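Local coordinates for protein amino acid amide racemase (PDB 6GIO) that binds pyridoxal-5'-phosphate covalently and belongs to the class-III aminotransferase family of cofactor-dependent enzymes, at residues L95-G100 with G248-F253; D238-G243 with M262-K267. One frame throughout, in Å; residues are numbered along the deposited sequence.

Contact 1. Residues L95-G100 with G248-F253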
loop_
_atom_site.group_PDB
_atom_site.type_symbol
_atom_site.label_atom_id
_atom_site.label_comp_id
_atom_site.label_asym_id
_atom_site.label_seq_id
_atom_site.Cartn_x
_atom_site.Cartn_y
_atom_site.Cartn_z
ATOM N N LEU C 95 9.822 -0.724 18.611
ATOM C CA LEU C 95 9.572 -0.275 20.023
ATOM C C LEU C 95 10.859 0.017 20.775
ATOM O O LEU C 95 10.964 1.028 21.449
ATOM C CB LEU C 95 8.729 -1.277 20.798
ATOM C CG LEU C 95 7.316 -1.314 20.220
ATOM C CD1 LEU C 95 6.449 -2.388 20.860
ATOM C CD2 LEU C 95 6.647 0.030 20.325
ATOM N N ARG C 96 11.848 -0.849 20.638
ATOM C CA ARG C 96 13.120 -0.656 21.278
ATOM C C ARG C 96 13.841 0.604 20.781
ATOM O O ARG C 96 14.370 1.335 21.582
ATOM C CB ARG C 96 13.998 -1.905 21.042
ATOM C CG ARG C 96 15.363 -1.906 21.725
ATOM C CD ARG C 96 16.163 -3.186 21.419
ATOM N NE ARG C 96 16.148 -3.506 19.985
ATOM C CZ ARG C 96 17.001 -3.028 19.073
ATOM N NH1 ARG C 96 17.999 -2.209 19.419
ATOM N NH2 ARG C 96 16.858 -3.380 17.802
ATOM N N ILE C 97 13.886 0.856 19.467
ATOM C CA ILE C 97 14.636 2.017 18.978
ATOM C C ILE C 97 13.899 3.360 19.047
ATOM O O ILE C 97 14.473 4.404 18.762
ATOM C CB ILE C 97 15.181 1.809 17.537
ATOM C CG1 ILE C 97 14.089 1.872 16.484
ATOM C CG2 ILE C 97 15.971 0.519 17.458
ATOM C CD1 ILE C 97 14.615 2.112 15.064
ATOM N N THR C 98 12.617 3.355 19.376
ATOM C CA THR C 98 11.882 4.587 19.375
ATOM C C THR C 98 11.580 4.919 20.830
ATOM O O THR C 98 10.939 4.159 21.515
ATOM C CB THR C 98 10.584 4.497 18.533
ATOM O OG1 THR C 98 10.885 4.006 17.205
ATOM C CG2 THR C 98 9.928 5.874 18.413
ATOM N N PRO C 99 12.063 6.064 21.316
ATOM C CA PRO C 99 11.711 6.375 22.707
ATOM C C PRO C 99 10.205 6.549 22.873
ATOM O O PRO C 99 9.489 6.929 21.931
ATOM C CB PRO C 99 12.429 7.690 22.968
ATOM C CG PRO C 99 12.530 8.338 21.619
ATOM C CD PRO C 99 12.674 7.210 20.620
ATOM N N GLY C 100 9.730 6.270 24.066
ATOM C CA GLY C 100 8.313 6.234 24.313
ATOM C C GLY C 100 8.036 5.767 25.722
ATOM O O GLY C 100 8.883 5.149 26.347
ATOM N N GLY C 248 21.523 12.208 11.086
ATOM C CA GLY C 248 22.603 12.212 12.057
ATOM C C GLY C 248 22.160 11.699 13.420
ATOM O O GLY C 248 22.974 11.544 14.318
ATOM N N LEU C 249 20.863 11.476 13.599
ATOM C CA LEU C 249 20.345 10.803 14.802
ATOM C C LEU C 249 19.358 9.803 14.255
ATOM O O LEU C 249 18.979 9.902 13.089
ATOM C CB LEU C 249 19.667 11.774 15.762
ATOM C CG LEU C 249 20.499 12.838 16.501
ATOM C CD1 LEU C 249 19.551 13.862 17.123
ATOM C CD2 LEU C 249 21.384 12.237 17.590
ATOM N N MET C 250 18.947 8.844 15.074
ATOM C CA MET C 250 18.122 7.760 14.577
ATOM C C MET C 250 16.814 8.347 14.041
ATOM O O MET C 250 16.403 8.049 12.922
ATOM C CB MET C 250 17.871 6.707 15.669
ATOM C CG MET C 250 17.007 5.519 15.191
ATOM S SD MET C 250 17.690 4.582 13.773
ATOM C CE MET C 250 18.502 3.231 14.628
ATOM N N HIS C 251 16.185 9.212 14.832
ATOM C CA HIS C 251 14.950 9.893 14.405
ATOM C C HIS C 251 15.148 11.389 14.278
ATOM O O HIS C 251 15.694 12.035 15.191
ATOM C CB HIS C 251 13.824 9.632 15.393
ATOM C CG HIS C 251 13.662 8.196 15.748
ATOM N ND1 HIS C 251 13.216 7.256 14.839
ATOM C CD2 HIS C 251 13.872 7.537 16.917
ATOM C CE1 HIS C 251 13.186 6.075 15.431
ATOM N NE2 HIS C 251 13.579 6.217 16.691
ATOM N N CYS C 252 14.694 11.953 13.158
ATOM C CA CYS C 252 14.873 13.372 12.964
ATOM C C CYS C 252 14.244 14.177 14.080
ATOM O O CYS C 252 14.691 15.241 14.368
ATOM C CB CYS C 252 14.334 13.841 11.628
ATOM S SG CYS C 252 14.672 15.599 11.305
ATOM N N PHE C 253 13.174 13.696 14.690
ATOM C CA PHE C 253 12.541 14.496 15.766
ATOM C C PHE C 253 13.419 14.631 16.998
ATOM O O PHE C 253 13.175 15.532 17.841
ATOM C CB PHE C 253 11.169 13.941 16.144
ATOM C CG PHE C 253 11.194 12.609 16.832
ATOM C CD1 PHE C 253 11.390 12.521 18.214
ATOM C CD2 PHE C 253 10.907 11.432 16.134
ATOM C CE1 PHE C 253 11.360 11.298 18.855
ATOM C CE2 PHE C 253 10.835 10.201 16.793
ATOM C CZ PHE C 253 11.070 10.137 18.144
#
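Ile-97 and Thr-98, near the C-terminal end of helix 85-97, lie alongside Met-250 and His-251 at CA separations of 8.0 Å (Ile-97 to Met-250) and 7.9 Å (Thr-98 to His-251), too wide for backbone-to-backbone bonding, so each link needs at least one side chain. The one hydrogen bond between the segments runs from His-251 NE2 to Ile-97 O, 2.9 Å long with an N-H...O angle of 157°. The carbonyl oxygen lies near the imidazole plane, at the ring edge, whereas the donor stands well above the carbonyl's own plane. Histidine suits this place because a flat ring presents an N-H at its far tip, within reach of a carbonyl near the helix end. Thr-98 crosses the imidazole at about a right angle; its OG1 is hydrogen-bonded back to Leu-94 O in the helix, and its CG2 lies at the edge of the Phe-253 ring, near the ring plane. Pro-99 comes in tip to tip with both rings, CD lying 3.9 Å from His-251 CD2 and 4.2 Å from Phe-253 CZ. On the other flank, Ile-97 CD1 meets Met-250 CE at 4.1 Å. Met-250 bends at chi2 (59°) and chi3 and crosses Ile-97 at about a right angle, with CG, SD and CE all touching CD1, while its CG sits above one imidazole face, toward the rim. Helix 300-315 borders this apolar patch through Leu-310, Ile-313 and Glu-314. The arrangement ties helix 85-97 to the long connection between strands 234-238 and 262-265, within the large cofactor-binding domain of a fold-type I pyridoxal-phosphate enzyme.

Contact 2. Residues D238-G243 with M262-K267; sequences DEVKVG and MVVFGK. With PLP (pyridoxal-5'-phosphate), chain G.
Val-240 holds CG1 anti to its backbone N (chi1 169°), which sets this methyl over the pyridine face of pyridoxal-5'-phosphate, 3.6 Å from C4, and also against Lys-267 CG at 3.8 Å. The Lys-267 chain is extended through chi2 and chi3 and turns only at chi4 (79°), delivering NZ to PLP C4A in a covalent bond of 1.3 Å. An unbranched lysine is long enough to pass Val-240 and still join the cofactor, and a compact branched valine offers a methyl to each neighbour: its CG2 packs on Val-264 CG1 at 3.9 Å. Asp-238 places OD2 2.5 Å from PLP N1, where a carboxylate would be expected to favour a protonated pyridine, as in other fold-type I enzymes; His-140 ND1 also bonds OD2. The second oxygen, OD1, accepts from Val-240 N at 2.9 Å, closing an Asx turn; with both oxygens engaged, the carboxylate's rotation is restrained. Lys-241 brings CB to 3.2 Å from PLP O3, but its amine leads off to a salt bridge with Glu-397 and a hydrogen bond to Ala-51 O. Between the backbones, Glu-239 N donates to Val-264 O at 2.8 Å, just past the parallel bridge of Asp-238 with Val-264. Farther along, a water takes over, donating to Glu-239 O and accepting from Gly-266 N; having no side chain, Gly-266 accommodates the close approach of Val-240. Strand 262-265 runs between strands 234-238 and 276-281. Helix 112-127 packs against Asp-238 and Val-264 through Asn-116, and Ala-115 adds to the cover of Val-264, while Phe-265 leans on Val-279 of strand 276-281.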
loop_
_atom_site.group_PDB
_atom_site.type_symbol
_atom_site.label_atom_id
_atom_site.label_comp_id
_atom_site.label_asym_id
_atom_site.label_seq_id
_atom_site.Cartn_x
_atom_site.Cartn_y
_atom_site.Cartn_z
ATOM N N ASP C 238 5.729 12.564 11.410
ATOM C CA ASP C 238 5.957 11.827 10.144
ATOM C C ASP C 238 7.459 11.713 9.866
ATOM O O ASP C 238 8.082 12.687 9.435
ATOM C CB ASP C 238 5.274 12.592 9.010
ATOM C CG ASP C 238 5.251 11.809 7.700
ATOM O OD1 ASP C 238 6.112 10.936 7.519
ATOM O OD2 ASP C 238 4.367 12.056 6.850
ATOM N N GLU C 239 8.040 10.544 10.117
ATOM C CA GLU C 239 9.457 10.293 9.868
ATOM C C GLU C 239 9.646 9.575 8.521
ATOM O O GLU C 239 10.703 9.066 8.215
ATOM C CB GLU C 239 10.076 9.480 10.997
ATOM C CG GLU C 239 10.173 10.219 12.351
ATOM C CD GLU C 239 11.442 11.087 12.519
ATOM O OE1 GLU C 239 12.491 10.699 11.949
ATOM O OE2 GLU C 239 11.414 12.152 13.223
ATOM N N VAL C 240 8.621 9.554 7.708
ATOM C CA VAL C 240 8.668 8.757 6.506
ATOM C C VAL C 240 9.857 9.132 5.637
ATOM O O VAL C 240 10.555 8.245 5.113
ATOM C CB VAL C 240 7.341 8.870 5.715
ATOM C CG1 VAL C 240 7.493 8.255 4.313
ATOM C CG2 VAL C 240 6.233 8.169 6.477
ATOM N N LYS C 241 10.111 10.432 5.505
ATOM C CA LYS C 241 11.122 10.913 4.544
ATOM C C LYS C 241 12.528 11.031 5.128
ATOM O O LYS C 241 13.464 10.699 4.468
ATOM C CB LYS C 241 10.698 12.280 3.974
ATOM C CG LYS C 241 11.642 12.895 2.938
ATOM C CD LYS C 241 11.497 12.226 1.603
ATOM C CE LYS C 241 12.139 13.061 0.520
ATOM N NZ LYS C 241 12.059 12.382 -0.802
ATOM N N VAL C 242 12.671 11.515 6.353
ATOM C CA VAL C 242 13.981 11.889 6.894
ATOM C C VAL C 242 14.316 11.045 8.128
ATOM O O VAL C 242 15.252 11.361 8.893
ATOM C CB VAL C 242 14.067 13.410 7.263
ATOM C CG1 VAL C 242 13.874 14.305 6.049
ATOM C CG2 VAL C 242 13.092 13.787 8.371
ATOM N N GLY C 243 13.551 9.959 8.306
ATOM C CA GLY C 243 13.729 9.053 9.441
ATOM C C GLY C 243 14.912 8.112 9.248
ATOM O O GLY C 243 15.542 8.055 8.156
ATOM N N MET C 262 2.940 9.545 18.632
ATOM C CA MET C 262 2.796 8.613 17.536
ATOM C C MET C 262 3.858 8.938 16.530
ATOM O O MET C 262 4.080 10.116 16.240
ATOM C CB MET C 262 1.397 8.731 16.904
ATOM C CG MET C 262 1.147 7.831 15.675
ATOM S SD MET C 262 -0.529 7.856 14.979
ATOM C CE MET C 262 -1.398 6.969 16.292
ATOM N N VAL C 263 4.489 7.897 15.977
ATOM C CA VAL C 263 5.477 8.096 14.935
ATOM C C VAL C 263 5.107 7.261 13.723
ATOM O O VAL C 263 4.700 6.103 13.878
ATOM C CB VAL C 263 6.904 7.725 15.398
ATOM C CG1 VAL C 263 7.905 8.037 14.296
ATOM C CG2 VAL C 263 7.287 8.469 16.676
ATOM N N VAL C 264 5.232 7.862 12.539
ATOM C CA VAL C 264 4.915 7.188 11.272
ATOM C C VAL C 264 6.210 6.980 10.506
ATOM O O VAL C 264 7.033 7.942 10.340
ATOM C CB VAL C 264 3.908 8.014 10.442
ATOM C CG1 VAL C 264 3.516 7.293 9.127
ATOM C CG2 VAL C 264 2.669 8.322 11.273
ATOM N N PHE C 265 6.446 5.715 10.091
ATOM C CA PHE C 265 7.642 5.369 9.362
ATOM C C PHE C 265 7.323 4.873 7.957
ATOM O O PHE C 265 6.239 4.343 7.705
ATOM C CB PHE C 265 8.412 4.270 10.076
ATOM C CG PHE C 265 8.885 4.623 11.466
ATOM C CD1 PHE C 265 10.088 5.251 11.655
ATOM C CD2 PHE C 265 8.170 4.201 12.581
ATOM C CE1 PHE C 265 10.540 5.522 12.916
ATOM C CE2 PHE C 265 8.638 4.442 13.866
ATOM C CZ PHE C 265 9.817 5.120 14.029
ATOM N N GLY C 266 8.282 5.023 7.050
ATOM C CA GLY C 266 8.114 4.475 5.713
ATOM C C GLY C 266 9.348 4.576 4.875
ATOM O O GLY C 266 10.463 4.621 5.378
ATOM N N LYS C 267 9.132 4.624 3.564
ATOM C CA LYS C 267 10.213 4.763 2.613
ATOM C C LYS C 267 11.410 3.841 2.978
ATOM O O LYS C 267 11.335 2.617 2.797
ATOM C CB LYS C 267 10.592 6.234 2.468
ATOM C CG LYS C 267 9.688 7.015 1.514
ATOM C CD LYS C 267 10.109 8.492 1.361
ATOM C CE LYS C 267 9.306 9.254 0.288
ATOM N NZ LYS C 267 7.957 9.717 0.692
HETATM N N1 PLP G . 4.925 11.362 4.497
HETATM C C2 PLP G . 6.092 11.950 4.133
HETATM C C2A PLP G . 6.779 12.972 4.985
HETATM C C3 PLP G . 6.738 11.611 2.839
HETATM O O3 PLP G . 7.885 12.206 2.490
HETATM C C4 PLP G . 6.133 10.593 1.958
HETATM C C4A PLP G . 6.785 10.234 0.662
HETATM C C5 PLP G . 4.848 9.997 2.468
HETATM C C6 PLP G . 4.329 10.428 3.708
HETATM C C5A PLP G . 4.098 8.985 1.617
HETATM O O4P PLP G . 4.868 7.844 1.216
HETATM P P PLP G . 4.444 6.962 -0.046
HETATM O O1P PLP G . 5.160 5.676 0.226
HETATM O O2P PLP G . 4.959 7.681 -1.280
HETATM O O3P PLP G . 2.931 6.820 0.042
HETATM O O HOH W 1 10.815 6.177 7.966
#

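Overall arrangement
The four segments alternate along the chain, and the centres of the two contacts are 10 Å apart. Glu-239 joins them: its OE2 lies 2.8 Å from Phe-253 N and its OE1 2.8 Å from Cys-252 N, both probable hydrogen bonds, so one buried carboxylate receives two successive backbone N-H groups. Packing adds two further links, Cys-252 CB to Val-242 CG2 at 3.5 Å and Thr-98 OG1 to Phe-265 CZ at 3.5 Å. Contact 2 holds pyridoxal-5'-phosphate directly, with further hydrogen bonds to Gly-112 N and Ser-113 OG of the same chain and to Thr-295 OG1 of the second subunit. Contact 1 stands farther out, with the Phe-253 side chain about 12 Å from the cofactor.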